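PDB 6HXI: citrate lyase, subunit 1 from Methanosaeta concilii, which probably acts in ATP citrate lyase, which interconverts citrate, CoA and ATP with acetyl-CoA, oxaloacetate, ADP and phosphate. Local coordinates for residues 7-16 and 27-35; 84-92 and 102-110. All coordinates share one frame; numbering follows the deposited sequence.

Both contacts belong to the ATP-grasp part of the chain. From the N terminus, helix 8-18 comes first. Contact 1 (7-16 with 27-35) closes when the chain returns along this helix and enters strand 33-35, an outer strand of a four-stranded antiparallel sheet. Contact 2 (84-92 with 102-110) opens only later. There helix 79-89 leads into a short hairpin, and the chain comes back as strand 106-110. The two loops follow in series and neither nests in the other. They meet in the sheet, where Ala33 pairs with Ile108 and Val35 with Phe106 through backbone hydrogen bonds. Helix 8-18 and helix 79-89 are thereby tied to neighbouring strands of one sheet.

Contact 1 of 2, residues 7-16 and 27-35; sequences REYDAKNLLA and SYKGNLALV
Tyr9 and Leu34 join helix 8-18 to the edge strand 33-35 of a four-stranded antiparallel sheet in the ATP-grasp domain. Leu34 can be followed outward. Its CB sits over the centre of the Tyr9 ring, 3.7 Å from the centroid and 10° off the normal, a CH-pi contact. CG stands anti to the backbone N (chi1 -171°), and from it the two methyls reach the start of the helix. CD1 meets Tyr9 CB, and CD2 packs on Arg7 CD at 3.8 Å. The guanidinium of Arg7 goes on to hydrogen-bond the backbone O of Asp61 through NH2 and to make a cation-pi contact with Tyr105. Leu32 CB lies 3.6 Å from Tyr9 CE1. The Leu32 methyls then part: CD2 packs against the aliphatic chain of Lys12, and CD1 comes against the backbone N of Asn13. Lys12 runs on, extended, to a salt bridge with Glu8, its NZ 2.8 Å from Glu8 OE2, and to a second one with Glu109. At the far end Tyr28 crosses Lys12 at about a right angle, its OH against the aliphatic part. Beyond it, Ala16 CB rests 3.7 Å from Gly30 CA.

Contact 2 of 2, residues 84-92 and 102-110; sequences EYLNEKMGL and RLSYFLIEP
Phe106 is the tightly packed centre where strand 106-110 meets helix 79-89. Its ring is set nearly perpendicular to that of Tyr85, with planes at 89° and Tyr85 CE1 3.6 Å from Phe106 CD2. Leu86 CD2 rests on Phe106 CB, and Lys89 CB approaches Phe106 CZ. Leu86 CD1 and Ile108 CD1 meet tip to tip at 3.8 Å. Val58 of strand 56-60 also packs on Tyr85, Leu86 and Ile108. Met90 CG starts anti to the backbone N (chi1 -176°), and bends at chi2 and chi3 bring SD to the edge of the Phe106 ring, 5.4 Å from its centroid, a Met-aromatic contact. The methyl CE touches Phe106 CD1.

The other end is more exposed and held mainly by backbone. A type II turn, Lys89 to Leu92, ends the helix, with Gly91 at positive phi. Gly91 N donates to Leu103 O at 2.8 Å, and Leu103 N to Leu92 O at 2.9 Å. Arg102 lays its aliphatic chain along Gly91 O, with CD 3.4 Å away. Leu92 and Leu103 lie side by side, CD2 and CD1 4.1 Å apart. Helix 79-89 thus runs antiparallel to strand 106-110 and covers an antiparallel sheet, an alpha+beta arrangement within the ATP-grasp domain.

Contact 1 of 2, residues 7-16 and 27-35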
loop_
_atom_site.group_PDB
_atom_site.type_symbol
_atom_site.label_atom_id
_atom_site.label_comp_id
_atom_site.label_asym_id
_atom_site.label_seq_id
_atom_site.Cartn_x
_atom_site.Cartn_y
_atom_site.Cartn_z
ATOM N N ARG C 7 16.637 -9.636 64.478
ATOM C CA ARG C 7 17.316 -9.049 65.625
ATOM C C ARG C 7 16.324 -8.282 66.468
ATOM O O ARG C 7 15.376 -7.685 65.939
ATOM C CB ARG C 7 18.459 -8.108 65.206
ATOM C CG ARG C 7 19.584 -8.819 64.494
ATOM C CD ARG C 7 20.885 -8.048 64.513
ATOM N NE ARG C 7 21.723 -8.431 63.375
ATOM C CZ ARG C 7 22.456 -9.542 63.315
ATOM N NH1 ARG C 7 23.157 -9.823 62.223
ATOM N NH2 ARG C 7 22.469 -10.394 64.333
ATOM N N GLU C 8 16.549 -8.322 67.789
ATOM C CA GLU C 8 15.791 -7.597 68.813
ATOM C C GLU C 8 15.763 -6.111 68.403
ATOM O O GLU C 8 14.721 -5.474 68.515
ATOM C CB GLU C 8 16.485 -7.773 70.173
ATOM C CG GLU C 8 15.636 -7.423 71.381
ATOM C CD GLU C 8 16.313 -7.657 72.724
ATOM O OE1 GLU C 8 17.092 -8.631 72.852
ATOM O OE2 GLU C 8 16.041 -6.871 73.659
ATOM N N TYR C 9 16.900 -5.595 67.871
ATOM C CA TYR C 9 17.076 -4.233 67.360
ATOM C C TYR C 9 15.999 -3.908 66.316
ATOM O O TYR C 9 15.305 -2.898 66.452
ATOM C CB TYR C 9 18.497 -4.061 66.773
ATOM C CG TYR C 9 18.713 -2.759 66.035
ATOM C CD1 TYR C 9 18.784 -1.549 66.720
ATOM C CD2 TYR C 9 18.845 -2.733 64.649
ATOM C CE1 TYR C 9 18.983 -0.344 66.047
ATOM C CE2 TYR C 9 19.006 -1.530 63.961
ATOM C CZ TYR C 9 19.089 -0.337 64.667
ATOM O OH TYR C 9 19.273 0.863 64.018
ATOM N N ASP C 10 15.821 -4.805 65.332
ATOM C CA ASP C 10 14.865 -4.697 64.239
ATOM C C ASP C 10 13.406 -4.814 64.705
ATOM O O ASP C 10 12.560 -4.019 64.275
ATOM C CB ASP C 10 15.198 -5.737 63.159
ATOM C CG ASP C 10 16.573 -5.571 62.516
ATOM O OD1 ASP C 10 16.979 -4.411 62.260
ATOM O OD2 ASP C 10 17.214 -6.605 62.204
ATOM N N ALA C 11 13.118 -5.782 65.610
ATOM C CA ALA C 11 11.779 -6.026 66.159
ATOM C C ALA C 11 11.277 -4.823 66.998
ATOM O O ALA C 11 10.140 -4.374 66.823
ATOM C CB ALA C 11 11.789 -7.301 66.987
ATOM N N LYS C 12 12.155 -4.283 67.867
ATOM C CA LYS C 12 11.885 -3.126 68.722
ATOM C C LYS C 12 11.738 -1.855 67.889
ATOM O O LYS C 12 10.906 -1.013 68.224
ATOM C CB LYS C 12 12.978 -2.956 69.786
ATOM C CG LYS C 12 12.841 -3.943 70.932
ATOM C CD LYS C 12 13.974 -3.839 71.913
ATOM C CE LYS C 12 13.590 -4.539 73.188
ATOM N NZ LYS C 12 14.677 -4.499 74.190
ATOM N N ASN C 13 12.530 -1.725 66.802
ATOM C CA ASN C 13 12.469 -0.591 65.878
ATOM C C ASN C 13 11.134 -0.594 65.150
ATOM O O ASN C 13 10.524 0.475 65.024
ATOM C CB ASN C 13 13.626 -0.602 64.887
ATOM C CG ASN C 13 14.322 0.729 64.759
ATOM O OD1 ASN C 13 13.701 1.782 64.543
ATOM N ND2 ASN C 13 15.637 0.715 64.904
ATOM N N LEU C 14 10.661 -1.806 64.719
ATOM C CA LEU C 14 9.353 -2.005 64.075
ATOM C C LEU C 14 8.254 -1.606 65.073
ATOM O O LEU C 14 7.354 -0.842 64.727
ATOM C CB LEU C 14 9.142 -3.467 63.596
ATOM C CG LEU C 14 9.851 -3.902 62.299
ATOM C CD1 LEU C 14 9.780 -5.417 62.093
ATOM C CD2 LEU C 14 9.274 -3.200 61.101
ATOM N N LEU C 15 8.363 -2.090 66.323
ATOM C CA LEU C 15 7.414 -1.775 67.386
ATOM C C LEU C 15 7.385 -0.270 67.676
ATOM O O LEU C 15 6.300 0.294 67.817
ATOM C CB LEU C 15 7.707 -2.566 68.673
ATOM C CG LEU C 15 6.536 -2.580 69.644
ATOM C CD1 LEU C 15 5.520 -3.592 69.232
ATOM C CD2 LEU C 15 6.991 -2.851 71.057
ATOM N N ALA C 16 8.559 0.370 67.739
ATOM C CA ALA C 16 8.692 1.805 67.988
ATOM C C ALA C 16 8.068 2.620 66.859
ATOM O O ALA C 16 7.355 3.577 67.132
ATOM C CB ALA C 16 10.149 2.173 68.157
ATOM N N SER C 27 4.921 6.757 73.907
ATOM C CA SER C 27 5.630 6.597 75.173
ATOM C C SER C 27 6.952 5.872 74.939
ATOM O O SER C 27 7.978 6.310 75.448
ATOM C CB SER C 27 4.765 5.854 76.186
ATOM O OG SER C 27 3.757 6.697 76.719
ATOM N N TYR C 28 6.941 4.798 74.131
ATOM C CA TYR C 28 8.174 4.093 73.819
ATOM C C TYR C 28 8.879 4.735 72.620
ATOM O O TYR C 28 8.397 4.663 71.484
ATOM C CB TYR C 28 7.957 2.578 73.648
ATOM C CG TYR C 28 9.222 1.818 73.294
ATOM C CD1 TYR C 28 10.278 1.724 74.195
ATOM C CD2 TYR C 28 9.356 1.182 72.062
ATOM C CE1 TYR C 28 11.442 1.027 73.874
ATOM C CE2 TYR C 28 10.517 0.490 71.730
ATOM C CZ TYR C 28 11.558 0.412 72.640
ATOM O OH TYR C 28 12.714 -0.268 72.330
ATOM N N LYS C 29 10.005 5.404 72.903
ATOM C CA LYS C 29 10.855 6.049 71.901
ATOM C C LYS C 29 11.647 4.950 71.197
ATOM O O LYS C 29 11.780 3.851 71.730
ATOM C CB LYS C 29 11.824 7.031 72.571
ATOM C CG LYS C 29 11.183 8.234 73.237
ATOM C CD LYS C 29 12.258 9.125 73.841
ATOM C CE LYS C 29 11.733 10.015 74.940
ATOM N NZ LYS C 29 12.827 10.784 75.589
ATOM N N GLY C 30 12.170 5.245 70.019
ATOM C CA GLY C 30 12.952 4.262 69.278
ATOM C C GLY C 30 14.436 4.263 69.569
ATOM O O GLY C 30 15.219 3.929 68.675
ATOM N N ASN C 31 14.838 4.636 70.817
ATOM C CA ASN C 31 16.249 4.728 71.247
ATOM C C ASN C 31 16.937 3.370 71.205
ATOM O O ASN C 31 16.934 2.622 72.187
ATOM C CB ASN C 31 16.420 5.398 72.625
ATOM C CG ASN C 31 15.811 6.769 72.765
ATOM O OD1 ASN C 31 14.937 6.979 73.597
ATOM N ND2 ASN C 31 16.229 7.729 71.952
ATOM N N LEU C 32 17.508 3.047 70.033
ATOM C CA LEU C 32 18.184 1.780 69.767
ATOM C C LEU C 32 19.458 1.991 68.943
ATOM O O LEU C 32 19.497 2.829 68.032
ATOM C CB LEU C 32 17.238 0.824 69.020
ATOM C CG LEU C 32 15.909 0.466 69.687
ATOM C CD1 LEU C 32 14.814 0.367 68.671
ATOM C CD2 LEU C 32 16.017 -0.820 70.474
ATOM N N ALA C 33 20.496 1.209 69.267
ATOM C CA ALA C 33 21.783 1.236 68.587
ATOM C C ALA C 33 22.290 -0.197 68.409
ATOM O O ALA C 33 22.324 -0.958 69.383
ATOM C CB ALA C 33 22.783 2.059 69.397
ATOM N N LEU C 34 22.655 -0.572 67.167
ATOM C CA LEU C 34 23.197 -1.898 66.882
ATOM C C LEU C 34 24.685 -1.799 66.592
ATOM O O LEU C 34 25.095 -0.970 65.778
ATOM C CB LEU C 34 22.452 -2.600 65.719
ATOM C CG LEU C 34 22.806 -4.089 65.468
ATOM C CD1 LEU C 34 22.214 -5.006 66.549
ATOM C CD2 LEU C 34 22.369 -4.529 64.101
ATOM N N VAL C 35 25.489 -2.661 67.239
ATOM C CA VAL C 35 26.943 -2.696 67.085
ATOM C C VAL C 35 27.403 -4.002 66.419
ATOM O O VAL C 35 27.408 -5.061 67.057
ATOM C CB VAL C 35 27.676 -2.398 68.426
ATOM C CG1 VAL C 35 29.193 -2.502 68.279
ATOM C CG2 VAL C 35 27.295 -1.022 68.954
#

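Contact 2 of 2, residues 84-92 and 102-110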
loop_
_atom_site.group_PDB
_atom_site.type_symbol
_atom_site.label_atom_id
_atom_site.label_comp_id
_atom_site.label_asym_id
_atom_site.label_seq_id
_atom_site.Cartn_x
_atom_site.Cartn_y
_atom_site.Cartn_z
ATOM N N GLU C 84 33.442 -0.362 76.972
ATOM C CA GLU C 84 34.320 -1.335 77.629
ATOM C C GLU C 84 33.786 -2.752 77.389
ATOM O O GLU C 84 34.558 -3.629 77.010
ATOM C CB GLU C 84 34.440 -1.049 79.139
ATOM C CG GLU C 84 35.399 0.084 79.476
ATOM C CD GLU C 84 35.456 0.517 80.931
ATOM O OE1 GLU C 84 34.711 -0.049 81.765
ATOM O OE2 GLU C 84 36.247 1.439 81.234
ATOM N N TYR C 85 32.460 -2.959 77.567
ATOM C CA TYR C 85 31.788 -4.245 77.332
ATOM C C TYR C 85 31.896 -4.640 75.850
ATOM O O TYR C 85 32.121 -5.811 75.554
ATOM C CB TYR C 85 30.317 -4.190 77.798
ATOM C CG TYR C 85 29.473 -5.371 77.368
ATOM C CD1 TYR C 85 28.818 -5.376 76.137
ATOM C CD2 TYR C 85 29.318 -6.481 78.194
ATOM C CE1 TYR C 85 28.036 -6.458 75.733
ATOM C CE2 TYR C 85 28.538 -7.574 77.798
ATOM C CZ TYR C 85 27.899 -7.556 76.564
ATOM O OH TYR C 85 27.136 -8.618 76.136
ATOM N N LEU C 86 31.738 -3.663 74.936
ATOM C CA LEU C 86 31.820 -3.881 73.491
ATOM C C LEU C 86 33.262 -4.182 73.040
ATOM O O LEU C 86 33.448 -5.077 72.216
ATOM C CB LEU C 86 31.267 -2.676 72.703
ATOM C CG LEU C 86 29.821 -2.232 72.953
ATOM C CD1 LEU C 86 29.676 -0.753 72.684
ATOM C CD2 LEU C 86 28.827 -3.016 72.104
ATOM N N ASN C 87 34.272 -3.442 73.574
ATOM C CA ASN C 87 35.692 -3.632 73.232
ATOM C C ASN C 87 36.264 -4.958 73.756
ATOM O O ASN C 87 37.257 -5.448 73.216
ATOM C CB ASN C 87 36.556 -2.445 73.688
ATOM C CG ASN C 87 36.716 -1.348 72.655
ATOM O OD1 ASN C 87 35.836 -0.500 72.463
ATOM N ND2 ASN C 87 37.870 -1.313 71.999
ATOM N N GLU C 88 35.627 -5.541 74.788
ATOM C CA GLU C 88 36.043 -6.804 75.392
ATOM C C GLU C 88 35.372 -8.012 74.733
ATOM O O GLU C 88 36.077 -8.917 74.280
ATOM C CB GLU C 88 35.743 -6.809 76.905
ATOM C CG GLU C 88 36.690 -5.979 77.759
ATOM C CD GLU C 88 36.228 -5.692 79.178
ATOM O OE1 GLU C 88 34.999 -5.711 79.431
ATOM O OE2 GLU C 88 37.100 -5.409 80.032
ATOM N N LYS C 89 34.011 -8.023 74.690
ATOM C CA LYS C 89 33.165 -9.128 74.204
ATOM C C LYS C 89 33.139 -9.346 72.674
ATOM O O LYS C 89 32.799 -10.454 72.252
ATOM C CB LYS C 89 31.718 -8.999 74.733
ATOM C CG LYS C 89 31.576 -9.013 76.254
ATOM C CD LYS C 89 31.415 -10.411 76.825
ATOM C CE LYS C 89 31.364 -10.385 78.333
ATOM N NZ LYS C 89 31.123 -11.738 78.900
ATOM N N MET C 90 33.450 -8.321 71.848
ATOM C CA MET C 90 33.447 -8.454 70.380
ATOM C C MET C 90 34.440 -9.541 69.928
ATOM O O MET C 90 35.559 -9.599 70.438
ATOM C CB MET C 90 33.754 -7.098 69.711
ATOM C CG MET C 90 33.672 -7.093 68.176
ATOM S SD MET C 90 32.015 -7.253 67.444
ATOM C CE MET C 90 31.248 -5.721 67.991
ATOM N N GLY C 91 33.994 -10.412 69.027
ATOM C CA GLY C 91 34.777 -11.523 68.493
ATOM C C GLY C 91 35.040 -12.646 69.479
ATOM O O GLY C 91 35.816 -13.557 69.173
ATOM N N LEU C 92 34.390 -12.598 70.669
ATOM C CA LEU C 92 34.553 -13.589 71.738
ATOM C C LEU C 92 33.981 -14.942 71.352
ATOM O O LEU C 92 32.811 -15.029 70.974
ATOM C CB LEU C 92 33.947 -13.092 73.073
ATOM C CG LEU C 92 34.217 -13.926 74.334
ATOM C CD1 LEU C 92 35.590 -13.635 74.905
ATOM C CD2 LEU C 92 33.172 -13.658 75.390
ATOM N N ARG C 102 31.563 -16.894 67.265
ATOM C CA ARG C 102 32.058 -15.624 67.806
ATOM C C ARG C 102 30.918 -14.631 68.002
ATOM O O ARG C 102 29.957 -14.648 67.231
ATOM C CB ARG C 102 33.152 -15.005 66.910
ATOM C CG ARG C 102 34.484 -15.766 66.885
ATOM C CD ARG C 102 35.540 -15.020 66.088
ATOM N NE ARG C 102 36.591 -15.915 65.598
ATOM C CZ ARG C 102 36.650 -16.401 64.359
ATOM N NH1 ARG C 102 35.731 -16.066 63.462
ATOM N NH2 ARG C 102 37.636 -17.214 64.005
ATOM N N LEU C 103 31.019 -13.770 69.034
ATOM C CA LEU C 103 30.018 -12.728 69.286
ATOM C C LEU C 103 30.304 -11.558 68.328
ATOM O O LEU C 103 31.442 -11.105 68.269
ATOM C CB LEU C 103 30.056 -12.258 70.753
ATOM C CG LEU C 103 29.546 -13.231 71.820
ATOM C CD1 LEU C 103 29.882 -12.727 73.213
ATOM C CD2 LEU C 103 28.037 -13.470 71.705
ATOM N N SER C 104 29.311 -11.103 67.534
ATOM C CA SER C 104 29.555 -10.028 66.556
ATOM C C SER C 104 28.526 -8.890 66.551
ATOM O O SER C 104 28.849 -7.795 66.085
ATOM C CB SER C 104 29.698 -10.604 65.150
ATOM O OG SER C 104 30.823 -11.463 65.054
ATOM N N TYR C 105 27.292 -9.145 67.037
ATOM C CA TYR C 105 26.229 -8.133 67.060
ATOM C C TYR C 105 25.696 -7.889 68.458
ATOM O O TYR C 105 25.379 -8.841 69.172
ATOM C CB TYR C 105 25.115 -8.463 66.056
ATOM C CG TYR C 105 25.600 -8.429 64.620
ATOM C CD1 TYR C 105 25.597 -7.244 63.891
ATOM C CD2 TYR C 105 26.071 -9.581 63.992
ATOM C CE1 TYR C 105 26.071 -7.200 62.578
ATOM C CE2 TYR C 105 26.552 -9.549 62.684
ATOM C CZ TYR C 105 26.543 -8.357 61.977
ATOM O OH TYR C 105 26.988 -8.330 60.674
ATOM N N PHE C 106 25.638 -6.605 68.856
ATOM C CA PHE C 106 25.207 -6.173 70.192
ATOM C C PHE C 106 24.208 -5.031 70.139
ATOM O O PHE C 106 24.398 -4.066 69.389
ATOM C CB PHE C 106 26.420 -5.743 71.054
ATOM C CG PHE C 106 27.460 -6.816 71.266
ATOM C CD1 PHE C 106 28.499 -6.991 70.356
ATOM C CD2 PHE C 106 27.403 -7.653 72.371
ATOM C CE1 PHE C 106 29.442 -8.006 70.533
ATOM C CE2 PHE C 106 28.347 -8.665 72.552
ATOM C CZ PHE C 106 29.363 -8.830 71.634
ATOM N N LEU C 107 23.164 -5.120 70.965
ATOM C CA LEU C 107 22.157 -4.072 71.029
ATOM C C LEU C 107 22.403 -3.149 72.229
ATOM O O LEU C 107 22.632 -3.628 73.345
ATOM C CB LEU C 107 20.735 -4.682 71.068
ATOM C CG LEU C 107 19.552 -3.735 71.376
ATOM C CD1 LEU C 107 19.238 -2.794 70.202
ATOM C CD2 LEU C 107 18.329 -4.511 71.788
ATOM N N ILE C 108 22.357 -1.827 71.982
ATOM C CA ILE C 108 22.463 -0.801 73.027
ATOM C C ILE C 108 21.127 -0.058 73.122
ATOM O O ILE C 108 20.581 0.411 72.117
ATOM C CB ILE C 108 23.696 0.154 72.960
ATOM C CG1 ILE C 108 24.982 -0.604 72.560
ATOM C CG2 ILE C 108 23.886 0.883 74.317
ATOM C CD1 ILE C 108 26.097 0.275 72.065
ATOM N N GLU C 109 20.591 -0.002 74.336
ATOM C CA GLU C 109 19.326 0.668 74.607
ATOM C C GLU C 109 19.280 1.291 76.025
ATOM O O GLU C 109 20.057 0.866 76.886
ATOM C CB GLU C 109 18.155 -0.305 74.380
ATOM C CG GLU C 109 18.064 -1.451 75.375
ATOM C CD GLU C 109 16.856 -2.351 75.206
ATOM O OE1 GLU C 109 15.943 -1.994 74.427
ATOM O OE2 GLU C 109 16.815 -3.411 75.871
ATOM N N PRO C 110 18.367 2.260 76.300
ATOM C CA PRO C 110 18.291 2.824 77.661
ATOM C C PRO C 110 17.817 1.820 78.716
ATOM O O PRO C 110 16.999 0.947 78.419
ATOM C CB PRO C 110 17.296 3.981 77.516
ATOM C CG PRO C 110 16.478 3.647 76.331
ATOM C CD PRO C 110 17.372 2.890 75.400
#